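Local structure of PHOX (Pseudomonas fluorescens, 4A9V) at residues M71-F76 / F538-K543; R82-I87 / V121-R126. The protein probably hydrolyses phosphate monoesters as an alkaline phosphatase, using an iron-calcium cofactor bound in a beta-propeller. All coordinates share one frame; numbering follows the deposited sequence.

Contact 1: residues M71-F76 / F538-K543; sequences MSLFEF and FSPDQK. With EDO (1,2-ethanediol), chain O.
D541 OD1 is the best-held polar atom, with two donors inside its own loop. S539 OG donates to D541 OD1 at 2.7 Å, nearly along the C-O axis. K543 N reaches D541 OD1 at 3.0 Å from above the carboxylate plane, closing an Asx turn. A type I beta turn from S539 to Q542 overlaps it, with Q542 N bonded to S539 O at 2.9 Å. Q542 NE2 adds weak bonds to S539 O and P540 O. These bonds brace the loop from within; K485 adds others from outside, to P540 O and Q542 OE1. P540 has the most contact with strand 68-76.

The contact is van der Waals packing, mostly of side-chain carbons, with no polar bond between the segments. CB of L73 points toward the loop, and with CG anti to the backbone N (chi1 -179°) the methyls reach it. Its CD2 lies 3.8 Å from P540 CD, the side chains crossing at about a right angle, and 3.9 Å from F538 O. E75 slides past the proline ring in the opposite direction, with E75 CG 3.4 Å from P540 CG. E75 has two conformers; in one the extended chain brings OE2 near an ethanediol, probably from the crystallisation liquor. E75 N donates almost straight to its O1, at 2.8 Å and 175°. O1 returns a weak bond to E75 OE2.

The contact joins two neighbouring propeller blades. Strand 68-76 is an edge strand of one. Residues 538-543 link strands 532-538 and 544-550 of the other, where S537 and F546 also meet L73 and M71.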
ATOM      1  N   MET A  71      -6.965  -2.418  -0.107  1.00  5.70           N
ATOM      2  CA  MET A  71      -8.291  -2.742   0.397  1.00  6.13           C
ATOM      3  C   MET A  71      -8.362  -4.194   0.823  1.00  5.71           C
ATOM      4  O   MET A  71      -7.676  -5.068   0.284  1.00  6.05           O
ATOM      5  CB  MET A  71      -9.359  -2.461  -0.657  1.00  6.55           C
ATOM      6  CG  MET A  71      -9.166  -3.216  -1.951  1.00  7.53           C
ATOM      7  SD  MET A  71     -10.406  -2.710  -3.168  1.00  8.31           S
ATOM      8  CE  MET A  71      -9.883  -3.673  -4.575  1.00  9.20           C
ATOM      9  N   SER A  72      -9.256  -4.449   1.763  1.00  5.81           N
ATOM     10  CA  SER A  72      -9.569  -5.805   2.192  1.00  6.33           C
ATOM     11  C   SER A  72     -11.078  -6.010   2.220  1.00  6.19           C
ATOM     12  O   SER A  72     -11.845  -5.087   2.530  1.00  7.48           O
ATOM     13  CB  SER A  72      -9.015  -6.074   3.594  1.00  6.79           C
ATOM     14  OG  SER A  72      -7.600  -6.099   3.625  1.00  6.77           O
ATOM     15  N   LEU A  73     -11.472  -7.266   2.032  1.00  6.83           N
ATOM     16  CA  LEU A  73     -12.850  -7.696   2.164  1.00  7.37           C
ATOM     17  C   LEU A  73     -12.985  -8.586   3.405  1.00  7.51           C
ATOM     18  O   LEU A  73     -12.173  -9.491   3.629  1.00  9.28           O
ATOM     19  CB  LEU A  73     -13.288  -8.443   0.897  1.00  7.25           C
ATOM     20  CG  LEU A  73     -14.731  -8.942   0.881  1.00  8.68           C
ATOM     21  CD1 LEU A  73     -15.288  -8.945  -0.532  1.00 10.72           C
ATOM     22  CD2 LEU A  73     -14.866 -10.326   1.494  1.00  9.56           C
ATOM     23  N   PHE A  74     -14.023  -8.314   4.188  1.00  6.56           N
ATOM     24  CA  PHE A  74     -14.341  -9.049   5.403  1.00  7.76           C
ATOM     25  C   PHE A  74     -15.677  -9.751   5.220  1.00  8.04           C
ATOM     26  O   PHE A  74     -16.704  -9.114   5.030  1.00  8.55           O
ATOM     27  CB  PHE A  74     -14.440  -8.084   6.591  1.00  7.72           C
ATOM     28  CG  PHE A  74     -13.136  -7.420   6.943  1.00  7.37           C
ATOM     29  CD1 PHE A  74     -12.692  -6.305   6.249  1.00  7.08           C
ATOM     30  CD2 PHE A  74     -12.339  -7.929   7.957  1.00  8.40           C
ATOM     31  CE1 PHE A  74     -11.472  -5.725   6.549  1.00  7.20           C
ATOM     32  CE2 PHE A  74     -11.115  -7.353   8.258  1.00  8.78           C
ATOM     33  CZ  PHE A  74     -10.684  -6.251   7.551  1.00  7.90           C
ATOM     34  N   GLU A  75     -15.663 -11.073   5.300  1.00 10.09           N
ATOM     35  CA  GLU A  75     -16.876 -11.896   5.380  0.50 11.21           C
ATOM     36  C   GLU A  75     -17.792 -11.353   6.458  1.00 10.37           C
ATOM     37  O   GLU A  75     -17.325 -11.075   7.550  1.00 11.94           O
ATOM     38  CB  GLU A  75     -16.498 -13.329   5.759  0.50 17.13           C
ATOM     39  CG  GLU A  75     -15.792 -14.099   4.658  0.50 22.18           C
ATOM     40  CD  GLU A  75     -15.066 -15.326   5.177  0.50 53.24           C
ATOM     41  OE1 GLU A  75     -15.742 -16.325   5.498  0.50 79.63           O
ATOM     42  OE2 GLU A  75     -13.820 -15.293   5.255  0.50104.24           O
ATOM     43  N   PHE A  76     -19.089 -11.269   6.197  1.00 10.97           N
ATOM     44  CA  PHE A  76     -20.023 -10.820   7.205  1.00 10.03           C
ATOM     45  C   PHE A  76     -20.518 -12.022   8.009  1.00  9.35           C
ATOM     46  O   PHE A  76     -21.119 -12.930   7.451  1.00  9.67           O
ATOM     47  CB  PHE A  76     -21.200 -10.106   6.536  1.00 11.12           C
ATOM     48  CG  PHE A  76     -21.940  -9.181   7.450  1.00 10.27           C
ATOM     49  CD1 PHE A  76     -22.822  -9.682   8.388  1.00 11.96           C
ATOM     50  CD2 PHE A  76     -21.697  -7.819   7.425  1.00 13.32           C
ATOM     51  CE1 PHE A  76     -23.453  -8.844   9.286  1.00 14.73           C
ATOM     52  CE2 PHE A  76     -22.336  -6.969   8.311  1.00 14.68           C
ATOM     53  CZ  PHE A  76     -23.232  -7.484   9.229  1.00 17.17           C
ATOM     54  N   PHE A 538     -10.635 -10.618  -2.878  1.00  8.09           N
ATOM     55  CA  PHE A 538     -11.504 -11.611  -3.484  1.00  8.19           C
ATOM     56  C   PHE A 538     -12.763 -11.774  -2.645  1.00  8.32           C
ATOM     57  O   PHE A 538     -12.715 -11.754  -1.418  1.00  8.96           O
ATOM     58  CB  PHE A 538     -10.779 -12.953  -3.596  1.00  8.43           C
ATOM     59  CG  PHE A 538      -9.687 -12.961  -4.623  1.00  9.57           C
ATOM     60  CD1 PHE A 538      -8.416 -12.503  -4.315  1.00 10.35           C
ATOM     61  CD2 PHE A 538      -9.934 -13.431  -5.901  1.00 10.27           C
ATOM     62  CE1 PHE A 538      -7.440 -12.428  -5.290  1.00 10.37           C
ATOM     63  CE2 PHE A 538      -8.961 -13.356  -6.883  1.00 11.37           C
ATOM     64  CZ  PHE A 538      -7.703 -12.879  -6.567  1.00 11.00           C
ATOM     65  N   SER A 539     -13.870 -12.100  -3.295  1.00  8.30           N
ATOM     66  CA  SER A 539     -14.995 -12.658  -2.568  1.00  8.45           C
ATOM     67  C   SER A 539     -14.553 -13.978  -1.936  1.00  8.27           C
ATOM     68  O   SER A 539     -13.679 -14.664  -2.466  1.00  8.52           O
ATOM     69  CB  SER A 539     -16.174 -12.881  -3.515  1.00  9.76           C
ATOM     70  OG  SER A 539     -15.798 -13.744  -4.567  1.00  9.58           O
ATOM     71  N   PRO A 540     -15.252 -14.413  -0.876  1.00  8.64           N
ATOM     72  CA  PRO A 540     -14.851 -15.674  -0.253  1.00  9.78           C
ATOM     73  C   PRO A 540     -14.887 -16.864  -1.212  1.00  9.09           C
ATOM     74  O   PRO A 540     -13.973 -17.696  -1.190  1.00 10.33           O
ATOM     75  CB  PRO A 540     -15.841 -15.817   0.900  1.00 10.54           C
ATOM     76  CG  PRO A 540     -16.105 -14.400   1.295  1.00 11.39           C
ATOM     77  CD  PRO A 540     -16.139 -13.629   0.003  1.00  9.99           C
ATOM     78  N   ASP A 541     -15.844 -16.869  -2.137  1.00  9.21           N
ATOM     79  CA  ASP A 541     -15.956 -17.954  -3.099  1.00  9.84           C
ATOM     80  C   ASP A 541     -15.020 -17.834  -4.304  1.00  8.67           C
ATOM     81  O   ASP A 541     -14.976 -18.747  -5.126  1.00 10.00           O
ATOM     82  CB  ASP A 541     -17.415 -18.143  -3.554  1.00 10.67           C
ATOM     83  CG  ASP A 541     -17.936 -17.002  -4.435  1.00  9.98           C
ATOM     84  OD1 ASP A 541     -17.162 -16.088  -4.800  1.00 10.75           O
ATOM     85  OD2 ASP A 541     -19.148 -17.013  -4.748  1.00 13.15           O
ATOM     86  N   GLN A 542     -14.218 -16.768  -4.342  1.00  8.48           N
ATOM     87  CA  GLN A 542     -13.152 -16.605  -5.334  1.00  8.48           C
ATOM     88  C   GLN A 542     -13.683 -16.381  -6.747  1.00  8.30           C
ATOM     89  O   GLN A 542     -12.907 -16.382  -7.711  1.00  9.31           O
ATOM     90  CB  GLN A 542     -12.184 -17.788  -5.309  1.00 10.00           C
ATOM     91  CG  GLN A 542     -11.709 -18.190  -3.920  1.00  9.98           C
ATOM     92  CD  GLN A 542     -10.725 -17.203  -3.328  1.00  9.55           C
ATOM     93  OE1 GLN A 542      -9.535 -17.273  -3.616  1.00 10.21           O
ATOM     94  NE2 GLN A 542     -11.194 -16.361  -2.418  1.00 10.15           N
ATOM     95  N   LYS A 543     -14.978 -16.091  -6.860  1.00  8.13           N
ATOM     96  CA  LYS A 543     -15.604 -15.851  -8.157  1.00  9.32           C
ATOM     97  C   LYS A 543     -15.655 -14.368  -8.543  1.00  8.69           C
ATOM     98  O   LYS A 543     -15.979 -14.034  -9.682  1.00  9.51           O
ATOM     99  CB  LYS A 543     -17.000 -16.472  -8.185  1.00  9.90           C
ATOM    100  CG  LYS A 543     -16.962 -17.981  -8.077  1.00 10.62           C
ATOM    101  CD  LYS A 543     -18.357 -18.550  -7.959  1.00 14.41           C
ATOM    102  CE  LYS A 543     -18.327 -20.064  -7.911  1.00 19.58           C
ATOM    103  NZ  LYS A 543     -19.687 -20.628  -7.681  1.00 28.19           N
TER
HETATM  104  C1  EDO O 909     -13.502 -12.758   6.927  1.00 69.39           C
HETATM  105  O1  EDO O 909     -13.275 -12.447   5.442  1.00119.84           O
HETATM  106  C2  EDO O 909     -12.635 -11.813   7.768  1.00 27.47           C
HETATM  107  O2  EDO O 909     -13.300 -11.523   9.011  1.00 88.67           O

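Contact 2: residues R82-I87 / V121-R126; sequences RALMAI and VIEVQR
M85, I122, A83 and V124 form the apolar centre, on one face of the middle pair of strands in a four-stranded antiparallel propeller blade. M85 CB packs 4.0 Å from I122 CG1. M85 bends at chi3 (72°) and its SD comes 4.1 Å from V124 CG1, the side chains crossing at about a right angle. A83 CB touches V124 CG2. I87 crosses I122 obliquely, with the two CD1 methyls 3.8 Å apart. L35 of strand 30-37, from the next blade, covers M85 and V124.

The backbones pair at A83-V124 and M85-I122, each with two hydrogen bonds. The shortest is M85 N to I122 O at 2.8 Å, nearly along the C=O axis. On the other face L84 CD2 lies over E123 CA and CB.

The polar edge lies on this face, toward R82-Q125. In one of its two conformers R82 bends at chi3 and grips the extended E123 side-on, with NE 2.8 Å from OE2 and NH2 3.0 Å from OE1. The guanidinium and carboxylate planes are 35° apart; both oxygens lie near the former but are met from above the latter. S137 OG also bonds E123 OE1. E123 OE2 takes a second donor, Q125 NE2 at 2.7 Å.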
ATOM      1  N   ARG A  82     -23.414 -11.003   2.204  1.00 10.35           N
ATOM      2  CA  ARG A  82     -23.006  -9.674   2.669  0.50  8.55           C
ATOM      3  C   ARG A  82     -21.507  -9.708   2.942  1.00  8.02           C
ATOM      4  O   ARG A  82     -20.964 -10.739   3.336  1.00  8.72           O
ATOM      5  CB  ARG A  82     -23.736  -9.270   3.963  0.50  8.04           C
ATOM      6  CG  ARG A  82     -25.242  -9.068   3.856  0.50  9.13           C
ATOM      7  CD  ARG A  82     -25.853  -8.710   5.208  0.50  9.57           C
ATOM      8  NE  ARG A  82     -25.634  -7.309   5.558  0.50  9.09           N
ATOM      9  CZ  ARG A  82     -26.009  -6.759   6.706  0.50  8.68           C
ATOM     10  NH1 ARG A  82     -26.634  -7.492   7.617  0.50 12.35           N
ATOM     11  NH2 ARG A  82     -25.711  -5.490   6.964  0.50  8.85           N
ATOM     12  N   ALA A  83     -20.858  -8.552   2.823  1.00  7.35           N
ATOM     13  CA  ALA A  83     -19.454  -8.410   3.212  1.00  7.15           C
ATOM     14  C   ALA A  83     -19.195  -6.938   3.470  1.00  7.46           C
ATOM     15  O   ALA A  83     -19.946  -6.077   3.006  1.00  7.74           O
ATOM     16  CB  ALA A  83     -18.529  -8.928   2.121  1.00  8.14           C
ATOM     17  N   LEU A  84     -18.139  -6.644   4.218  1.00  6.85           N
ATOM     18  CA  LEU A  84     -17.636  -5.284   4.310  1.00  6.92           C
ATOM     19  C   LEU A  84     -16.323  -5.199   3.555  1.00  7.01           C
ATOM     20  O   LEU A  84     -15.535  -6.133   3.556  1.00  9.37           O
ATOM     21  CB  LEU A  84     -17.421  -4.854   5.768  1.00  7.55           C
ATOM     22  CG  LEU A  84     -18.639  -4.943   6.687  1.00  8.15           C
ATOM     23  CD1 LEU A  84     -18.274  -4.345   8.036  1.00  9.83           C
ATOM     24  CD2 LEU A  84     -19.843  -4.227   6.091  1.00  9.28           C
ATOM     25  N   MET A  85     -16.074  -4.049   2.944  1.00  6.72           N
ATOM     26  CA  MET A  85     -14.768  -3.756   2.382  1.00  7.22           C
ATOM     27  C   MET A  85     -14.234  -2.488   3.020  1.00  7.13           C
ATOM     28  O   MET A  85     -14.973  -1.524   3.196  1.00  8.31           O
ATOM     29  CB  MET A  85     -14.874  -3.580   0.869  1.00  7.62           C
ATOM     30  CG  MET A  85     -15.283  -4.853   0.169  1.00  8.44           C
ATOM     31  SD  MET A  85     -15.427  -4.722  -1.627  1.00 10.37           S
ATOM     32  CE  MET A  85     -13.707  -4.609  -2.117  1.00 12.03           C
ATOM     33  N   ALA A  86     -12.961  -2.506   3.395  1.00  6.47           N
ATOM     34  CA  ALA A  86     -12.279  -1.314   3.851  1.00  6.15           C
ATOM     35  C   ALA A  86     -11.263  -0.962   2.781  1.00  5.83           C
ATOM     36  O   ALA A  86     -10.440  -1.801   2.393  1.00  6.53           O
ATOM     37  CB  ALA A  86     -11.586  -1.576   5.179  1.00  7.03           C
ATOM     38  N   ILE A  87     -11.362   0.264   2.266  1.00  5.93           N
ATOM     39  CA  ILE A  87     -10.634   0.673   1.077  1.00  6.15           C
ATOM     40  C   ILE A  87      -9.905   1.979   1.374  1.00  5.90           C
ATOM     41  O   ILE A  87     -10.506   2.978   1.779  1.00  6.60           O
ATOM     42  CB  ILE A  87     -11.592   0.872  -0.109  1.00  6.35           C
ATOM     43  CG1 ILE A  87     -12.355  -0.418  -0.432  1.00  7.08           C
ATOM     44  CG2 ILE A  87     -10.827   1.376  -1.320  1.00  6.95           C
ATOM     45  CD1 ILE A  87     -13.714  -0.186  -1.068  1.00  8.37           C
ATOM     46  N   VAL A 121     -15.039   2.631   4.477  1.00  6.96           N
ATOM     47  CA  VAL A 121     -15.630   1.334   4.788  1.00  7.50           C
ATOM     48  C   VAL A 121     -17.009   1.273   4.150  1.00  6.93           C
ATOM     49  O   VAL A 121     -17.800   2.208   4.297  1.00  7.61           O
ATOM     50  CB  VAL A 121     -15.769   1.118   6.310  1.00  7.78           C
ATOM     51  CG1 VAL A 121     -16.349  -0.259   6.606  1.00  8.27           C
ATOM     52  CG2 VAL A 121     -14.431   1.297   7.005  1.00  9.53           C
ATOM     53  N   ILE A 122     -17.244   0.222   3.367  1.00  6.73           N
ATOM     54  CA  ILE A 122     -18.513   0.052   2.672  1.00  7.41           C
ATOM     55  C   ILE A 122     -19.057  -1.353   2.857  1.00  7.04           C
ATOM     56  O   ILE A 122     -18.299  -2.310   2.999  1.00  8.25           O
ATOM     57  CB  ILE A 122     -18.394   0.366   1.166  1.00  7.33           C
ATOM     58  CG1 ILE A 122     -17.481  -0.635   0.448  1.00  8.28           C
ATOM     59  CG2 ILE A 122     -17.929   1.802   0.957  1.00  8.44           C
ATOM     60  CD1 ILE A 122     -17.460  -0.452  -1.057  1.00 10.23           C
ATOM     61  N   GLU A 123     -20.380  -1.478   2.835  1.00  6.95           N
ATOM     62  CA  GLU A 123     -21.028  -2.768   2.707  1.00  7.48           C
ATOM     63  C   GLU A 123     -21.261  -3.097   1.244  1.00  7.64           C
ATOM     64  O   GLU A 123     -21.687  -2.240   0.462  1.00  8.10           O
ATOM     65  CB  GLU A 123     -22.356  -2.782   3.465  1.00  8.57           C
ATOM     66  CG  GLU A 123     -23.064  -4.124   3.339  1.00  9.41           C
ATOM     67  CD  GLU A 123     -24.369  -4.232   4.095  1.00 11.14           C
ATOM     68  OE1 GLU A 123     -24.553  -3.517   5.097  1.00 12.85           O
ATOM     69  OE2 GLU A 123     -25.133  -5.164   3.772  1.00 15.01           O
ATOM     70  N   VAL A 124     -21.024  -4.360   0.898  1.00  7.09           N
ATOM     71  CA  VAL A 124     -21.437  -4.900  -0.384  1.00  7.74           C
ATOM     72  C   VAL A 124     -22.353  -6.098  -0.156  1.00  8.02           C
ATOM     73  O   VAL A 124     -22.247  -6.805   0.849  1.00  8.29           O
ATOM     74  CB  VAL A 124     -20.223  -5.287  -1.259  1.00  8.35           C
ATOM     75  CG1 VAL A 124     -19.442  -4.040  -1.630  1.00  9.18           C
ATOM     76  CG2 VAL A 124     -19.319  -6.285  -0.557  1.00  8.71           C
ATOM     77  N   GLN A 125     -23.282  -6.298  -1.079  1.00  8.17           N
ATOM     78  CA  GLN A 125     -24.236  -7.392  -0.994  1.00  8.90           C
ATOM     79  C   GLN A 125     -24.312  -8.054  -2.355  1.00  9.37           C
ATOM     80  O   GLN A 125     -24.255  -7.387  -3.390  1.00 10.35           O
ATOM     81  CB  GLN A 125     -25.623  -6.872  -0.605  1.00 12.08           C
ATOM     82  CG  GLN A 125     -25.853  -6.725   0.891  1.00 18.81           C
ATOM     83  CD  GLN A 125     -27.246  -6.212   1.221  1.00 24.23           C
ATOM     84  OE1 GLN A 125     -28.128  -6.187   0.360  1.00 22.99           O
ATOM     85  NE2 GLN A 125     -27.411  -5.680   2.430  1.00 19.27           N
ATOM     86  N   ARG A 126     -24.553  -9.353  -2.345  1.00 10.34           N
ATOM     87  CA  ARG A 126     -24.630 -10.106  -3.572  1.00 12.00           C
ATOM     88  C   ARG A 126     -26.083 -10.284  -3.955  1.00 14.83           C
ATOM     89  O   ARG A 126     -26.889 -10.792  -3.173  1.00 17.08           O
ATOM     90  CB  ARG A 126     -23.969 -11.461  -3.407  1.00 14.45           C
ATOM     91  CG  ARG A 126     -24.140 -12.333  -4.629  1.00 16.25           C
ATOM     92  CD  ARG A 126     -23.152 -13.475  -4.645  1.00 24.81           C
ATOM     93  NE  ARG A 126     -23.032 -14.139  -3.352  1.00 15.68           N
ATOM     94  CZ  ARG A 126     -21.998 -14.898  -3.027  1.00 13.53           C
ATOM     95  NH1 ARG A 126     -21.024 -15.075  -3.910  1.00 15.97           N
ATOM     96  NH2 ARG A 126     -21.884 -15.394  -1.805  1.00 13.99           N
TER

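How the contacts relate
Contacts 1 and 2 share one blade. F74 N probably bonds L84 O at 2.7 Å, so strand 68-76 is the neighbour of strand 82-89. Contact 2 works within the blade. It is buried and combines backbone pairing, apolar packing and a salt bridge. Contact 1 works between blades. It is smaller and partly buried, and its polar bonds stay on each side of the seam. The seam is crossed by charge: R126 NH1 of contact 2 forms a salt bridge with D541 OD2 of contact 1. This ties strand 118-127 to the turn of the other blade. Both lie away from the iron-calcium site, although P540's side chain is about 3 Å from a bound sodium ion.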